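Local coordinates for protein BA42 (Bizionia argentinensis, PDB 4OA3) that is of unknown function but consists of a stand-alone TPM domain that binds two calcium ions, at residues K56-G65 / F129-L139. Sequence-based numbering, arbitrary orientation.
With CA (calcium ion), chain C; CA (calcium ion), chain B.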
ATOM      1  N   LYS A  56       5.725  11.539  -4.278  1.00 13.08           N
ATOM      2  CA  LYS A  56       5.252  11.851  -5.629  1.00 13.12           C
ATOM      3  C   LYS A  56       4.412  10.674  -6.160  1.00 15.98           C
ATOM      4  O   LYS A  56       4.453  10.333  -7.356  1.00 17.19           O
ATOM      5  CB  LYS A  56       6.431  12.211  -6.555  1.00 15.73           C
ATOM      6  CG  LYS A  56       7.104  13.511  -6.155  1.00 18.53           C
ATOM      7  CD  LYS A  56       7.978  14.062  -7.257  1.00 19.76           C
ATOM      8  CE  LYS A  56       8.781  15.228  -6.752  1.00 28.08           C
ATOM      9  NZ  LYS A  56       9.818  15.659  -7.731  1.00 34.78           N
ATOM     10  N   MET A  57       3.567  10.108  -5.292  1.00 13.81           N
ATOM     11  CA  MET A  57       2.709   8.992  -5.665  1.00 13.17           C
ATOM     12  C   MET A  57       1.506   9.429  -6.476  1.00 17.47           C
ATOM     13  O   MET A  57       0.777   8.597  -6.986  1.00 17.12           O
ATOM     14  CB  MET A  57       2.324   8.200  -4.441  1.00 14.55           C
ATOM     15  CG  MET A  57       3.499   7.477  -3.877  1.00 16.11           C
ATOM     16  SD  MET A  57       3.122   6.485  -2.402  1.00 16.12           S
ATOM     17  CE  MET A  57       1.972   5.268  -3.145  1.00 14.13           C
ATOM     18  N   ASP A  58       1.337  10.741  -6.639  1.00 17.70           N
ATOM     19  CA  ASP A  58       0.309  11.300  -7.500  1.00 18.58           C
ATOM     20  C   ASP A  58       0.692  11.193  -8.979  1.00 22.38           C
ATOM     21  O   ASP A  58      -0.148  11.514  -9.834  1.00 22.79           O
ATOM     22  CB  ASP A  58       0.004  12.756  -7.108  1.00 21.75           C
ATOM     23  CG  ASP A  58       1.174  13.716  -6.984  1.00 30.66           C
ATOM     24  OD1 ASP A  58       2.312  13.248  -6.687  1.00 26.40           O
ATOM     25  OD2 ASP A  58       0.933  14.939  -7.019  1.00 42.34           O
ATOM     26  N   ASN A  59       1.923  10.748  -9.307  1.00 20.30           N
ATOM     27  CA  ASN A  59       2.416  10.621 -10.678  1.00 20.49           C
ATOM     28  C   ASN A  59       1.962   9.313 -11.351  1.00 19.51           C
ATOM     29  O   ASN A  59       2.789   8.483 -11.732  1.00 20.22           O
ATOM     30  CB  ASN A  59       3.954  10.758 -10.683  1.00 22.02           C
ATOM     31  CG  ASN A  59       4.640  10.873 -12.026  1.00 48.53           C
ATOM     32  OD1 ASN A  59       5.763  10.373 -12.199  1.00 46.62           O
ATOM     33  ND2 ASN A  59       4.080  11.648 -12.956  1.00 39.64           N
ATOM     34  N   THR A  60       0.622   9.109 -11.440  1.00 18.30           N
ATOM     35  CA  THR A  60       0.041   7.991 -12.150  1.00 16.95           C
ATOM     36  C   THR A  60      -0.989   8.601 -13.115  1.00 21.48           C
ATOM     37  O   THR A  60      -1.639   9.590 -12.768  1.00 22.05           O
ATOM     38  CB  THR A  60      -0.597   6.954 -11.213  1.00 18.00           C
ATOM     39  OG1 THR A  60      -1.765   7.492 -10.583  1.00 17.70           O
ATOM     40  CG2 THR A  60       0.391   6.396 -10.203  1.00 16.24           C
ATOM     41  N   LYS A  61      -1.142   8.007 -14.304  1.00 20.50           N
ATOM     42  CA  LYS A  61      -2.089   8.506 -15.305  1.00 19.77           C
ATOM     43  C   LYS A  61      -3.506   8.583 -14.735  1.00 23.49           C
ATOM     44  O   LYS A  61      -4.204   9.576 -14.963  1.00 23.73           O
ATOM     45  CB  LYS A  61      -2.090   7.591 -16.516  1.00 21.73           C
ATOM     46  CG  LYS A  61      -2.930   8.137 -17.673  1.00 30.39           C
ATOM     47  CD  LYS A  61      -2.831   7.270 -18.918  1.00 39.48           C
ATOM     48  CE  LYS A  61      -3.444   5.902 -18.728  1.00 52.89           C
ATOM     49  NZ  LYS A  61      -3.622   5.182 -20.019  1.00 66.11           N
ATOM     50  N   LEU A  62      -3.961   7.499 -14.052  1.00 19.53           N
ATOM     51  CA  LEU A  62      -5.339   7.406 -13.539  1.00 18.98           C
ATOM     52  C   LEU A  62      -5.511   7.807 -12.083  1.00 20.85           C
ATOM     53  O   LEU A  62      -6.588   7.602 -11.525  1.00 21.52           O
ATOM     54  CB  LEU A  62      -5.886   5.988 -13.754  1.00 19.33           C
ATOM     55  CG  LEU A  62      -5.898   5.507 -15.183  1.00 21.46           C
ATOM     56  CD1 LEU A  62      -6.438   4.087 -15.272  1.00 21.68           C
ATOM     57  CD2 LEU A  62      -6.738   6.439 -16.076  1.00 22.41           C
ATOM     58  N   GLN A  63      -4.475   8.428 -11.458  1.00 19.19           N
ATOM     59  CA  GLN A  63      -4.573   8.882 -10.068  1.00 18.48           C
ATOM     60  C   GLN A  63      -5.006   7.722  -9.188  1.00 16.94           C
ATOM     61  O   GLN A  63      -5.878   7.848  -8.327  1.00 17.51           O
ATOM     62  CB  GLN A  63      -5.508  10.097  -9.946  1.00 20.55           C
ATOM     63  CG  GLN A  63      -5.144  11.199 -10.930  1.00 27.39           C
ATOM     64  CD  GLN A  63      -5.912  12.463 -10.644  1.00 50.49           C
ATOM     65  OE1 GLN A  63      -6.974  12.700 -11.217  1.00 49.69           O
ATOM     66  NE2 GLN A  63      -5.426  13.273  -9.718  1.00 42.36           N
ATOM     67  N   ASN A  64      -4.336   6.571  -9.411  1.00 15.73           N
ATOM     68  CA  ASN A  64      -4.665   5.345  -8.734  1.00 15.65           C
ATOM     69  C   ASN A  64      -3.521   4.697  -7.961  1.00 15.56           C
ATOM     70  O   ASN A  64      -3.439   3.486  -7.856  1.00 15.40           O
ATOM     71  CB  ASN A  64      -5.353   4.367  -9.680  1.00 15.88           C
ATOM     72  CG  ASN A  64      -4.492   3.959 -10.842  1.00 16.77           C
ATOM     73  OD1 ASN A  64      -3.423   4.490 -11.062  1.00 16.90           O
ATOM     74  ND2 ASN A  64      -4.930   2.952 -11.576  1.00 19.47           N
ATOM     75  N   GLY A  65      -2.633   5.533  -7.451  1.00 14.06           N
ATOM     76  CA  GLY A  65      -1.613   5.066  -6.522  1.00 14.14           C
ATOM     77  C   GLY A  65      -2.222   4.917  -5.149  1.00 16.58           C
ATOM     78  O   GLY A  65      -3.167   5.636  -4.786  1.00 15.15           O
ATOM     79  N   PHE A 129      -9.810  -0.783 -11.891  1.00 19.04           N
ATOM     80  CA  PHE A 129      -8.639  -0.384 -12.663  1.00 18.07           C
ATOM     81  C   PHE A 129      -7.983  -1.622 -13.220  1.00 20.89           C
ATOM     82  O   PHE A 129      -6.967  -2.116 -12.708  1.00 18.94           O
ATOM     83  CB  PHE A 129      -7.652   0.395 -11.756  1.00 17.57           C
ATOM     84  CG  PHE A 129      -8.237   1.677 -11.239  1.00 17.31           C
ATOM     85  CD1 PHE A 129      -8.403   2.766 -12.080  1.00 19.25           C
ATOM     86  CD2 PHE A 129      -8.677   1.779  -9.931  1.00 17.55           C
ATOM     87  CE1 PHE A 129      -9.031   3.922 -11.628  1.00 20.36           C
ATOM     88  CE2 PHE A 129      -9.278   2.952  -9.470  1.00 19.64           C
ATOM     89  CZ  PHE A 129      -9.478   3.994 -10.325  1.00 18.98           C
ATOM     90  N   PRO A 130      -8.580  -2.211 -14.263  1.00 21.81           N
ATOM     91  CA  PRO A 130      -7.989  -3.427 -14.819  1.00 21.77           C
ATOM     92  C   PRO A 130      -6.613  -3.231 -15.439  1.00 21.59           C
ATOM     93  O   PRO A 130      -6.304  -2.184 -15.954  1.00 20.80           O
ATOM     94  CB  PRO A 130      -9.034  -3.903 -15.844  1.00 24.19           C
ATOM     95  CG  PRO A 130      -9.800  -2.720 -16.200  1.00 28.82           C
ATOM     96  CD  PRO A 130      -9.800  -1.803 -14.996  1.00 24.63           C
ATOM     97  N   TRP A 131      -5.765  -4.240 -15.299  1.00 21.98           N
ATOM     98  CA  TRP A 131      -4.445  -4.234 -15.907  1.00 21.94           C
ATOM     99  C   TRP A 131      -4.596  -4.240 -17.432  1.00 25.85           C
ATOM    100  O   TRP A 131      -5.502  -4.901 -17.959  1.00 26.32           O
ATOM    101  CB  TRP A 131      -3.661  -5.457 -15.451  1.00 21.41           C
ATOM    102  CG  TRP A 131      -2.275  -5.553 -15.995  1.00 22.26           C
ATOM    103  CD1 TRP A 131      -1.136  -5.042 -15.453  1.00 24.37           C
ATOM    104  CD2 TRP A 131      -1.880  -6.254 -17.181  1.00 23.08           C
ATOM    105  NE1 TRP A 131      -0.056  -5.338 -16.255  1.00 23.94           N
ATOM    106  CE2 TRP A 131      -0.492  -6.064 -17.337  1.00 26.34           C
ATOM    107  CE3 TRP A 131      -2.573  -7.011 -18.141  1.00 25.85           C
ATOM    108  CZ2 TRP A 131       0.227  -6.647 -18.386  1.00 27.41           C
ATOM    109  CZ3 TRP A 131      -1.867  -7.537 -19.211  1.00 27.92           C
ATOM    110  CH2 TRP A 131      -0.476  -7.405 -19.290  1.00 28.81           C
ATOM    111  N   LYS A 132      -3.750  -3.465 -18.111  1.00 23.03           N
ATOM    112  CA  LYS A 132      -3.738  -3.343 -19.570  1.00 23.41           C
ATOM    113  C   LYS A 132      -2.388  -3.807 -20.080  1.00 27.89           C
ATOM    114  O   LYS A 132      -1.373  -3.642 -19.402  1.00 26.94           O
ATOM    115  CB  LYS A 132      -3.952  -1.895 -19.996  1.00 26.48           C
ATOM    116  CG  LYS A 132      -5.204  -1.241 -19.442  1.00 39.44           C
ATOM    117  CD  LYS A 132      -6.480  -1.900 -19.905  1.00 53.11           C
ATOM    118  CE  LYS A 132      -7.712  -1.109 -19.518  1.00 60.98           C
ATOM    119  NZ  LYS A 132      -7.772   0.224 -20.180  1.00 69.84           N
ATOM    120  N   LYS A 133      -2.361  -4.369 -21.294  1.00 26.47           N
ATOM    121  CA  LYS A 133      -1.132  -4.903 -21.921  1.00 27.92           C
ATOM    122  C   LYS A 133       0.105  -3.988 -21.939  1.00 29.77           C
ATOM    123  O   LYS A 133       1.233  -4.457 -21.735  1.00 30.07           O
ATOM    124  CB  LYS A 133      -1.437  -5.380 -23.351  1.00 29.30           C
ATOM    125  N   ASP A 134      -0.107  -2.700 -22.149  1.00 26.47           N
ATOM    126  CA  ASP A 134       0.965  -1.704 -22.226  1.00 27.26           C
ATOM    127  C   ASP A 134       1.135  -0.994 -20.851  1.00 27.42           C
ATOM    128  O   ASP A 134       1.562   0.160 -20.791  1.00 25.70           O
ATOM    129  CB  ASP A 134       0.682  -0.699 -23.368  1.00 30.32           C
ATOM    130  CG  ASP A 134      -0.716  -0.112 -23.389  1.00 45.50           C
ATOM    131  OD1 ASP A 134      -1.593  -0.642 -22.673  1.00 45.80           O
ATOM    132  OD2 ASP A 134      -0.953   0.842 -24.170  1.00 52.93           O
ATOM    133  N   ASP A 135       0.817  -1.703 -19.745  1.00 23.62           N
ATOM    134  CA  ASP A 135       0.965  -1.149 -18.408  1.00 20.94           C
ATOM    135  C   ASP A 135       2.361  -0.601 -18.229  1.00 23.37           C
ATOM    136  O   ASP A 135       3.329  -1.237 -18.642  1.00 23.34           O
ATOM    137  CB  ASP A 135       0.766  -2.233 -17.335  1.00 20.94           C
ATOM    138  CG  ASP A 135       0.952  -1.687 -15.926  1.00 19.24           C
ATOM    139  OD1 ASP A 135      -0.007  -1.106 -15.394  1.00 18.20           O
ATOM    140  OD2 ASP A 135       2.050  -1.864 -15.371  1.00 19.96           O
ATOM    141  N   ILE A 136       2.457   0.542 -17.566  1.00 20.56           N
ATOM    142  CA  ILE A 136       3.716   1.186 -17.207  1.00 18.70           C
ATOM    143  C   ILE A 136       3.882   0.962 -15.687  1.00 18.29           C
ATOM    144  O   ILE A 136       2.895   1.082 -14.956  1.00 17.82           O
ATOM    145  CB  ILE A 136       3.620   2.688 -17.532  1.00 21.31           C
ATOM    146  CG1 ILE A 136       3.464   2.912 -19.064  1.00 23.79           C
ATOM    147  CG2 ILE A 136       4.843   3.458 -16.957  1.00 22.11           C
ATOM    148  CD1 ILE A 136       3.257   4.304 -19.443  1.00 28.85           C
ATOM    149  N   ASP A 137       5.108   0.679 -15.213  1.00 18.26           N
ATOM    150  CA  ASP A 137       5.367   0.583 -13.766  1.00 17.13           C
ATOM    151  C   ASP A 137       5.661   2.041 -13.356  1.00 19.17           C
ATOM    152  O   ASP A 137       6.773   2.547 -13.510  1.00 18.98           O
ATOM    153  CB  ASP A 137       6.528  -0.368 -13.486  1.00 17.26           C
ATOM    154  CG  ASP A 137       6.660  -0.754 -12.029  1.00 21.92           C
ATOM    155  OD1 ASP A 137       6.065  -0.059 -11.166  1.00 16.89           O
ATOM    156  OD2 ASP A 137       7.360  -1.746 -11.745  1.00 21.95           O
ATOM    157  N   GLU A 138       4.595   2.763 -13.019  1.00 15.89           N
ATOM    158  CA  GLU A 138       4.631   4.209 -12.800  1.00 15.53           C
ATOM    159  C   GLU A 138       5.327   4.667 -11.544  1.00 15.96           C
ATOM    160  O   GLU A 138       5.954   5.726 -11.554  1.00 17.49           O
ATOM    161  CB  GLU A 138       3.201   4.760 -12.855  1.00 16.19           C
ATOM    162  CG  GLU A 138       2.534   4.598 -14.215  1.00 18.07           C
ATOM    163  CD  GLU A 138       1.077   5.004 -14.236  1.00 21.27           C
ATOM    164  OE1 GLU A 138       0.270   4.320 -13.572  1.00 19.07           O
ATOM    165  OE2 GLU A 138       0.732   5.962 -14.966  1.00 21.36           O
ATOM    166  N   LEU A 139       5.221   3.894 -10.471  1.00 13.69           N
ATOM    167  CA  LEU A 139       5.836   4.221  -9.198  1.00 13.87           C
ATOM    168  C   LEU A 139       6.790   3.117  -8.810  1.00 14.63           C
ATOM    169  O   LEU A 139       6.489   1.950  -9.020  1.00 15.42           O
ATOM    170  CB  LEU A 139       4.793   4.355  -8.086  1.00 14.55           C
ATOM    171  CG  LEU A 139       3.661   5.363  -8.341  1.00 17.19           C
ATOM    172  CD1 LEU A 139       2.677   5.378  -7.167  1.00 16.09           C
ATOM    173  CD2 LEU A 139       4.179   6.764  -8.605  1.00 16.86           C
TER
HETATM  174 CA    CA C 202       1.491  -0.278 -13.597  1.00 16.44          CA
HETATM  175 CA    CA B 201       4.946   0.127  -9.051  1.00 13.86          CA
HETATM  176  O   HOH W   1       5.229   7.905 -12.912  1.00 36.82           O
HETATM  177  O   HOH W   2      -2.424   4.886 -13.576  1.00 19.82           O
HETATM  178  O   HOH W   3      -0.084   1.571 -13.887  1.00 16.20           O
HETATM  179  O   HOH W   4       4.703   1.050  -6.849  1.00 13.55           O
HETATM  180  O   HOH W   5       0.035  -1.414 -12.097  1.00 15.61           O
HETATM  181  O   HOH W   6       3.303  -1.717 -12.701  1.00 16.32           O
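Glu138 reaches across from the calcium-binding loop to the turn Thr60-Gln63. Starting at CB, the side chain passes Asn59 O at 3.9 Å and the Thr60 methyl. CG lies anti to the carbonyl carbon (chi1 -64°) and the chain runs on extended, which carries the carboxylate alongside Thr60 CA and CB. At the tip the two oxygens divide the work. OE2 takes the backbone N-H of Lys61 on its syn side, 2.9 Å from Lys61 N, in a nearly straight bond (167°) tilted out of the carboxylate plane. OE1 accepts from the water that also donates to Asn64 OD1 and accepts from Leu62 N; a second water, a ligand of the calcium held by Asp135 and Ile136, lies 2.8 Å from Glu138 OE1 and probably donates to it, so Glu138 is a second-shell residue of that site. A glutamine here would probably disturb this arrangement, since with one acceptor oxygen and no charge it would either turn an NH2 towards Lys61 N, which would lose its acceptor, or offer donors where the waters now donate, forcing them to reorient. Next along, Leu139 sets CD1 against Met57 CB at 3.9 Å, while its CG meets Thr60 CG2; its carbonyl oxygen binds the other calcium together with Asp137 OD1. At the far end Asn64 CB sits squarely over the Phe129 ring, 4.0 Å from the centroid, a CH-pi contact, and Leu62 CD1 comes to the ring edge. The contact thus joins the loop between helix 44-54 and strand 65-71 to the one following helix 110-128; Glu31, at the start of the neighbouring strand 31-37, ligates both calciums and accepts from Glu138 N, while Ile85 of helix 83-86 touches Asn64 and Phe129.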